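Local structure of aminotransferase, class III (3I4J) at residues Ile227-Val233 against Pro254-Gly260; Ser104-Leu108 against Phe290-Phe294. The protein probably catalyses pyridoxal-phosphate-dependent transfer of amino groups, as a class-III aminotransferase. The protein carries 1 engineered substitution. One frame throughout, in Å; residues are numbered along the deposited sequence.

Interaction 1 (Ile227-Val233 against Pro254-Gly260); sequences IFIADEV and PDIAVLG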
ATOM      1  N   ILE C 227     -16.510 -18.320  -8.751  1.00 19.29           N
ATOM      2  CA  ILE C 227     -15.111 -18.268  -8.348  1.00 20.14           C
ATOM      3  C   ILE C 227     -14.977 -18.381  -6.831  1.00 19.54           C
ATOM      4  O   ILE C 227     -15.615 -17.633  -6.091  1.00 20.32           O
ATOM      5  CB  ILE C 227     -14.457 -16.932  -8.802  1.00 19.70           C
ATOM      6  CG1 ILE C 227     -14.416 -16.858 -10.335  1.00 20.63           C
ATOM      7  CG2 ILE C 227     -13.054 -16.806  -8.225  1.00 19.19           C
ATOM      8  CD1 ILE C 227     -13.504 -17.879 -10.977  1.00 23.10           C
ATOM      9  N   PHE C 228     -14.155 -19.320  -6.375  1.00 18.90           N
ATOM     10  CA  PHE C 228     -13.928 -19.509  -4.948  1.00 19.22           C
ATOM     11  C   PHE C 228     -12.651 -18.750  -4.579  1.00 18.28           C
ATOM     12  O   PHE C 228     -11.550 -19.064  -5.050  1.00 17.68           O
ATOM     13  CB  PHE C 228     -13.805 -21.008  -4.638  1.00 17.68           C
ATOM     14  CG  PHE C 228     -13.490 -21.327  -3.197  1.00 19.46           C
ATOM     15  CD1 PHE C 228     -13.803 -20.439  -2.167  1.00 18.81           C
ATOM     16  CD2 PHE C 228     -12.916 -22.552  -2.868  1.00 18.48           C
ATOM     17  CE1 PHE C 228     -13.547 -20.774  -0.835  1.00 21.18           C
ATOM     18  CE2 PHE C 228     -12.658 -22.895  -1.543  1.00 19.84           C
ATOM     19  CZ  PHE C 228     -12.975 -22.004  -0.523  1.00 20.82           C
ATOM     20  N   ILE C 229     -12.816 -17.714  -3.761  1.00 18.11           N
ATOM     21  CA  ILE C 229     -11.689 -16.893  -3.336  1.00 16.77           C
ATOM     22  C   ILE C 229     -11.367 -17.189  -1.880  1.00 15.79           C
ATOM     23  O   ILE C 229     -12.232 -17.074  -1.021  1.00 15.75           O
ATOM     24  CB  ILE C 229     -12.016 -15.382  -3.455  1.00 18.30           C
ATOM     25  CG1 ILE C 229     -12.438 -15.043  -4.889  1.00 20.76           C
ATOM     26  CG2 ILE C 229     -10.796 -14.555  -3.062  1.00 20.40           C
ATOM     27  CD1 ILE C 229     -13.008 -13.634  -5.051  1.00 21.42           C
ATOM     28  N   ALA C 230     -10.127 -17.584  -1.608  1.00 15.69           N
ATOM     29  CA  ALA C 230      -9.709 -17.856  -0.242  1.00 16.36           C
ATOM     30  C   ALA C 230      -8.919 -16.650   0.256  1.00 18.10           C
ATOM     31  O   ALA C 230      -7.865 -16.321  -0.295  1.00 18.27           O
ATOM     32  CB  ALA C 230      -8.840 -19.101  -0.180  1.00 18.00           C
ATOM     33  N   ASP C 231      -9.448 -15.987   1.279  1.00 17.44           N
ATOM     34  CA  ASP C 231      -8.782 -14.827   1.860  1.00 18.26           C
ATOM     35  C   ASP C 231      -7.816 -15.361   2.907  1.00 17.18           C
ATOM     36  O   ASP C 231      -8.207 -15.660   4.042  1.00 18.42           O
ATOM     37  CB  ASP C 231      -9.808 -13.891   2.511  1.00 19.71           C
ATOM     38  CG  ASP C 231      -9.163 -12.655   3.122  1.00 22.17           C
ATOM     39  OD1 ASP C 231      -7.931 -12.650   3.286  1.00 23.20           O
ATOM     40  OD2 ASP C 231      -9.891 -11.698   3.454  1.00 23.56           O
ATOM     41  N   GLU C 232      -6.555 -15.501   2.507  1.00 18.42           N
ATOM     42  CA  GLU C 232      -5.510 -16.020   3.385  1.00 17.38           C
ATOM     43  C   GLU C 232      -4.570 -14.914   3.848  1.00 19.33           C
ATOM     44  O   GLU C 232      -3.439 -15.187   4.250  1.00 17.82           O
ATOM     45  CB  GLU C 232      -4.704 -17.098   2.655  1.00 20.08           C
ATOM     46  CG  GLU C 232      -5.532 -18.305   2.222  1.00 20.46           C
ATOM     47  CD  GLU C 232      -5.301 -19.537   3.083  1.00 20.13           C
ATOM     48  OE1 GLU C 232      -4.626 -19.433   4.133  1.00 21.09           O
ATOM     49  OE2 GLU C 232      -5.804 -20.620   2.709  1.00 20.63           O
ATOM     50  N   VAL C 233      -5.036 -13.668   3.803  1.00 18.45           N
ATOM     51  CA  VAL C 233      -4.179 -12.558   4.211  1.00 21.98           C
ATOM     52  C   VAL C 233      -3.612 -12.772   5.612  1.00 22.34           C
ATOM     53  O   VAL C 233      -2.466 -12.421   5.882  1.00 24.97           O
ATOM     54  CB  VAL C 233      -4.935 -11.208   4.145  1.00 22.13           C
ATOM     55  CG1 VAL C 233      -4.064 -10.091   4.697  1.00 24.34           C
ATOM     56  CG2 VAL C 233      -5.308 -10.900   2.698  1.00 22.57           C
ATOM     57  N   PRO C 254      -8.376 -23.104  -3.930  1.00 20.70           N
ATOM     58  CA  PRO C 254      -9.339 -22.118  -4.413  1.00 18.60           C
ATOM     59  C   PRO C 254      -9.021 -21.740  -5.855  1.00 19.50           C
ATOM     60  O   PRO C 254      -8.062 -22.250  -6.437  1.00 19.89           O
ATOM     61  CB  PRO C 254      -9.118 -20.951  -3.462  1.00 19.73           C
ATOM     62  CG  PRO C 254      -7.618 -20.960  -3.313  1.00 18.16           C
ATOM     63  CD  PRO C 254      -7.261 -22.448  -3.218  1.00 21.71           C
ATOM     64  N   ASP C 255      -9.837 -20.858  -6.425  1.00 18.26           N
ATOM     65  CA  ASP C 255      -9.609 -20.376  -7.779  1.00 19.05           C
ATOM     66  C   ASP C 255      -8.700 -19.148  -7.666  1.00 19.80           C
ATOM     67  O   ASP C 255      -7.924 -18.850  -8.567  1.00 20.47           O
ATOM     68  CB  ASP C 255     -10.937 -20.022  -8.443  1.00 20.47           C
ATOM     69  CG  ASP C 255     -11.840 -21.231  -8.595  1.00 23.72           C
ATOM     70  OD1 ASP C 255     -11.362 -22.252  -9.138  1.00 24.43           O
ATOM     71  OD2 ASP C 255     -13.015 -21.168  -8.174  1.00 23.47           O
ATOM     72  N   ILE C 256      -8.803 -18.452  -6.537  1.00 19.17           N
ATOM     73  CA  ILE C 256      -7.967 -17.282  -6.253  1.00 18.25           C
ATOM     74  C   ILE C 256      -7.602 -17.303  -4.769  1.00 16.47           C
ATOM     75  O   ILE C 256      -8.481 -17.430  -3.920  1.00 18.92           O
ATOM     76  CB  ILE C 256      -8.699 -15.948  -6.519  1.00 19.34           C
ATOM     77  CG1 ILE C 256      -9.034 -15.804  -8.002  1.00 17.46           C
ATOM     78  CG2 ILE C 256      -7.809 -14.783  -6.078  1.00 19.38           C
ATOM     79  CD1 ILE C 256      -9.915 -14.591  -8.312  1.00 18.94           C
ATOM     80  N   ALA C 257      -6.309 -17.206  -4.463  1.00 17.09           N
ATOM     81  CA  ALA C 257      -5.849 -17.175  -3.079  1.00 18.46           C
ATOM     82  C   ALA C 257      -5.278 -15.782  -2.824  1.00 17.11           C
ATOM     83  O   ALA C 257      -4.395 -15.331  -3.556  1.00 18.25           O
ATOM     84  CB  ALA C 257      -4.776 -18.234  -2.843  1.00 18.83           C
ATOM     85  N   VAL C 258      -5.797 -15.102  -1.807  1.00 17.18           N
ATOM     86  CA  VAL C 258      -5.336 -13.755  -1.467  1.00 17.54           C
ATOM     87  C   VAL C 258      -4.321 -13.817  -0.333  1.00 18.45           C
ATOM     88  O   VAL C 258      -4.593 -14.394   0.722  1.00 17.27           O
ATOM     89  CB  VAL C 258      -6.515 -12.860  -1.040  1.00 18.69           C
ATOM     90  CG1 VAL C 258      -6.046 -11.402  -0.911  1.00 19.58           C
ATOM     91  CG2 VAL C 258      -7.638 -12.971  -2.055  1.00 18.63           C
ATOM     92  N   LEU C 259      -3.159 -13.199  -0.550  1.00 19.85           N
ATOM     93  CA  LEU C 259      -2.077 -13.202   0.425  1.00 22.64           C
ATOM     94  C   LEU C 259      -1.700 -11.793   0.877  1.00 24.26           C
ATOM     95  O   LEU C 259      -1.934 -10.820   0.166  1.00 23.44           O
ATOM     96  CB  LEU C 259      -0.847 -13.883  -0.179  1.00 22.94           C
ATOM     97  CG  LEU C 259      -1.119 -15.257  -0.797  1.00 26.97           C
ATOM     98  CD1 LEU C 259       0.107 -15.747  -1.568  1.00 28.34           C
ATOM     99  CD2 LEU C 259      -1.497 -16.224   0.310  1.00 26.77           C
ATOM    100  N   GLY C 260      -1.113 -11.700   2.067  1.00 26.70           N
ATOM    101  CA  GLY C 260      -0.708 -10.409   2.599  1.00 31.08           C
ATOM    102  C   GLY C 260      -0.007 -10.549   3.937  1.00 33.03           C
ATOM    103  O   GLY C 260       0.345 -11.657   4.338  1.00 35.99           O
TER
HETATM  104  O   HOH W   1      -0.753 -14.458   3.492  1.00 28.89           O

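Interaction 2 (Ser104-Leu108 against Phe290-Phe294); sequences SAVKL and FMHGF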
ATOM      1  N   SER C 104      -8.333  -6.543  -5.703  1.00 18.55           N
ATOM      2  CA  SER C 104      -7.887  -7.080  -6.988  1.00 18.84           C
ATOM      3  C   SER C 104      -8.618  -8.393  -7.239  1.00 18.74           C
ATOM      4  O   SER C 104      -9.060  -8.658  -8.352  1.00 18.82           O
ATOM      5  CB  SER C 104      -6.376  -7.343  -6.994  1.00 19.21           C
ATOM      6  OG  SER C 104      -5.628  -6.134  -6.949  1.00 20.41           O
ATOM      7  N   ALA C 105      -8.746  -9.199  -6.188  1.00 18.13           N
ATOM      8  CA  ALA C 105      -9.411 -10.499  -6.285  1.00 18.71           C
ATOM      9  C   ALA C 105     -10.871 -10.360  -6.710  1.00 18.99           C
ATOM     10  O   ALA C 105     -11.364 -11.124  -7.544  1.00 19.73           O
ATOM     11  CB  ALA C 105      -9.319 -11.227  -4.952  1.00 18.76           C
ATOM     12  N   VAL C 106     -11.559  -9.390  -6.122  1.00 18.70           N
ATOM     13  CA  VAL C 106     -12.957  -9.133  -6.440  1.00 20.21           C
ATOM     14  C   VAL C 106     -13.087  -8.650  -7.881  1.00 19.42           C
ATOM     15  O   VAL C 106     -13.952  -9.110  -8.629  1.00 19.39           O
ATOM     16  CB  VAL C 106     -13.540  -8.064  -5.479  1.00 18.74           C
ATOM     17  CG1 VAL C 106     -14.915  -7.628  -5.942  1.00 20.03           C
ATOM     18  CG2 VAL C 106     -13.616  -8.635  -4.071  1.00 20.69           C
ATOM     19  N   LYS C 107     -12.216  -7.727  -8.270  1.00 20.41           N
ATOM     20  CA  LYS C 107     -12.231  -7.179  -9.621  1.00 19.84           C
ATOM     21  C   LYS C 107     -12.039  -8.314 -10.630  1.00 20.02           C
ATOM     22  O   LYS C 107     -12.754  -8.393 -11.635  1.00 19.28           O
ATOM     23  CB  LYS C 107     -11.112  -6.139  -9.764  1.00 22.05           C
ATOM     24  CG  LYS C 107     -11.183  -5.270 -11.019  1.00 25.24           C
ATOM     25  CD  LYS C 107     -10.698  -6.001 -12.258  1.00 30.96           C
ATOM     26  CE  LYS C 107     -10.688  -5.081 -13.472  1.00 33.14           C
ATOM     27  NZ  LYS C 107      -9.752  -3.935 -13.295  1.00 38.33           N
ATOM     28  N   LEU C 108     -11.080  -9.191 -10.340  1.00 19.64           N
ATOM     29  CA  LEU C 108     -10.764 -10.331 -11.198  1.00 21.29           C
ATOM     30  C   LEU C 108     -11.941 -11.302 -11.335  1.00 20.30           C
ATOM     31  O   LEU C 108     -12.229 -11.787 -12.429  1.00 19.22           O
ATOM     32  CB  LEU C 108      -9.545 -11.073 -10.646  1.00 22.43           C
ATOM     33  CG  LEU C 108      -9.059 -12.302 -11.417  1.00 23.77           C
ATOM     34  CD1 LEU C 108      -8.764 -11.932 -12.867  1.00 22.75           C
ATOM     35  CD2 LEU C 108      -7.808 -12.853 -10.738  1.00 26.96           C
ATOM     36  N   PHE C 290      -5.548  -6.024 -17.189  1.00 40.47           N
ATOM     37  CA  PHE C 290      -6.185  -6.348 -15.916  1.00 39.98           C
ATOM     38  C   PHE C 290      -6.388  -5.109 -15.047  1.00 40.89           C
ATOM     39  O   PHE C 290      -7.520  -4.755 -14.723  1.00 41.51           O
ATOM     40  CB  PHE C 290      -5.351  -7.385 -15.160  1.00 39.39           C
ATOM     41  CG  PHE C 290      -5.927  -7.770 -13.828  1.00 39.59           C
ATOM     42  CD1 PHE C 290      -7.237  -8.235 -13.730  1.00 39.90           C
ATOM     43  CD2 PHE C 290      -5.159  -7.675 -12.670  1.00 39.89           C
ATOM     44  CE1 PHE C 290      -7.775  -8.602 -12.499  1.00 39.77           C
ATOM     45  CE2 PHE C 290      -5.688  -8.039 -11.430  1.00 39.77           C
ATOM     46  CZ  PHE C 290      -6.998  -8.503 -11.346  1.00 40.71           C
ATOM     47  N   MET C 291      -5.292  -4.455 -14.666  1.00 41.56           N
ATOM     48  CA  MET C 291      -5.361  -3.252 -13.836  1.00 42.92           C
ATOM     49  C   MET C 291      -4.246  -2.273 -14.230  1.00 44.41           C
ATOM     50  O   MET C 291      -3.243  -2.687 -14.814  1.00 44.54           O
ATOM     51  CB  MET C 291      -5.281  -3.641 -12.353  1.00 43.00           C
ATOM     52  CG  MET C 291      -6.466  -4.514 -11.921  1.00 42.20           C
ATOM     53  SD  MET C 291      -6.579  -4.964 -10.170  1.00 41.15           S
ATOM     54  CE  MET C 291      -7.145  -3.409  -9.479  1.00 42.06           C
ATOM     55  N   HIS C 292      -4.414  -0.987 -13.912  1.00 45.56           N
ATOM     56  CA  HIS C 292      -3.429   0.029 -14.307  1.00 46.32           C
ATOM     57  C   HIS C 292      -2.572   0.737 -13.247  1.00 44.95           C
ATOM     58  O   HIS C 292      -1.360   0.862 -13.421  1.00 46.54           O
ATOM     59  CB  HIS C 292      -4.121   1.105 -15.150  1.00 49.17           C
ATOM     60  CG  HIS C 292      -4.870   0.564 -16.328  1.00 52.34           C
ATOM     61  ND1 HIS C 292      -5.948  -0.286 -16.197  1.00 53.47           N
ATOM     62  CD2 HIS C 292      -4.701   0.754 -17.658  1.00 52.80           C
ATOM     63  CE1 HIS C 292      -6.410  -0.595 -17.396  1.00 54.17           C
ATOM     64  NE2 HIS C 292      -5.671   0.023 -18.299  1.00 53.47           N
ATOM     65  N   GLY C 293      -3.186   1.218 -12.172  1.00 42.87           N
ATOM     66  CA  GLY C 293      -2.428   1.929 -11.149  1.00 39.88           C
ATOM     67  C   GLY C 293      -1.318   1.166 -10.438  1.00 36.85           C
ATOM     68  O   GLY C 293      -0.391   0.647 -11.068  1.00 36.70           O
ATOM     69  N   PHE C 294      -1.405   1.136  -9.109  1.00 32.96           N
ATOM     70  CA  PHE C 294      -0.452   0.436  -8.251  1.00 29.71           C
ATOM     71  C   PHE C 294       1.013   0.719  -8.562  1.00 25.54           C
ATOM     72  O   PHE C 294       1.720  -0.109  -9.131  1.00 22.93           O
ATOM     73  CB  PHE C 294      -0.722  -1.068  -8.311  1.00 32.43           C
ATOM     74  CG  PHE C 294      -2.083  -1.452  -7.815  1.00 35.98           C
ATOM     75  CD1 PHE C 294      -2.480  -1.128  -6.521  1.00 36.85           C
ATOM     76  CD2 PHE C 294      -2.974  -2.128  -8.640  1.00 38.17           C
ATOM     77  CE1 PHE C 294      -3.746  -1.470  -6.054  1.00 39.28           C
ATOM     78  CE2 PHE C 294      -4.244  -2.476  -8.183  1.00 38.49           C
ATOM     79  CZ  PHE C 294      -4.630  -2.147  -6.887  1.00 39.53           C
TER

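Interaction 1 (Ile227-Val233 against Pro254-Gly260)
Two neighbouring strands of the mixed central sheet of a fold-type I PLP-dependent enzyme run parallel here, with Ala-230 at the middle of the pairing (Ala-230 N to Ile-256 O 2.8 Å, Val-258 N to Ala-230 O 2.8 Å). On one face Ile-229 and Ile-256, both m,t, lie side by side, and Ile-229 CG2 reaches Val-258 CG2 at 3.7 Å; helix 98-115 packs over Ile-256 and Val-258. On the other face, Phe-228, with chi1 t, lays its ring beside Pro-254, whose CB sits over one ring face and also touches Ala-230 CB at 3.8 Å. Asp-255, with chi1 m, brings OD2 2.8 Å from Phe-228 N, so a carboxylate extends the backbone pairing; Arg-218 forms a salt bridge with that oxygen. Glu-232 leads its carboxylate away to Ser-235 and the amides of Ala-245 and Leu-246. Asp-231 opens an Asp-Glu-Val sequence and probably corresponds to the aspartate that pairs with the pyridine nitrogen in this family; its t rotamer closes an Asx turn, OD1 accepting from Val-233 N at 3.1 Å.

Interaction 2 (Ser104-Leu108 against Phe290-Phe294)
Ser-104 opens the helical segment with two approaches to the loop. Its carbonyl oxygen, already taken by the i-to-i+4 bond from Leu-108 N (2.9 Å), also lies at the edge of the Phe-290 ring, 3.6 Å from CZ. Its hydroxyl, held by Glu-100 O and Trp-93 NE1, has its OG 3.6 Å from Met-291 SD and 4.1 Å from Phe-294 CE2. Ala-105 turns its methyl away from the loop, toward the central sheet. This two-sidedness suits a helix that covers the sheet of the large domain in a fold-type I aminotransferase: helix 98-115 lays one side on the strands and offers another to the loop between helices 277-284 and 300-315. That loop also meets the second subunit, where Arg-7 of the other chain hydrogen-bonds to the carbonyls of Gly-293 and Phe-294, and Phe-5 of the other chain meets the Phe-290 ring. Lys-107 points its CB toward the loop, then bends at chi2 (m) and again at chi4 (p) to set NZ 2.8 Å from Phe-290 O in the one hydrogen bond between the segments. On the way its CD passes 3.9 Å from Phe-290 CE1. Lys-107 NZ lies 5.4 Å from the centroid of the Phe-290 ring, at most a weak cation-pi attraction; Lys-107 also makes a cation-pi contact with Tyr-151. Leu-108, in the t,p rotamer, places CD1 3.5 Å from Phe-290 CE1.

Helix 98-115 supplies one side of interaction 2 and covers one face of interaction 1. Interaction 1 is a buried pairing about 9 Å from the centre of the chain; interaction 2 is only partly buried, about 19 Å out, beside the other subunit. Yet they touch: Ile-256 CD1 meets Leu-108 CD2 at 3.7 Å, and Val-258 CG2 meets Ala-105 CB at 3.8 Å. Mostly main-chain hydrogen bonds and aliphatic packing join the strands across 624 Å², whereas a lysine-to-carbonyl bond and contacts to aromatic and sulfur-bearing side chains join helix and loop across 281 Å². Ala-105 and Leu-108 face the strands while Ser-104 and Lys-107 meet the loop, with Leu-108 at the border, touching both Ile-256 and Phe-5 of the second subunit.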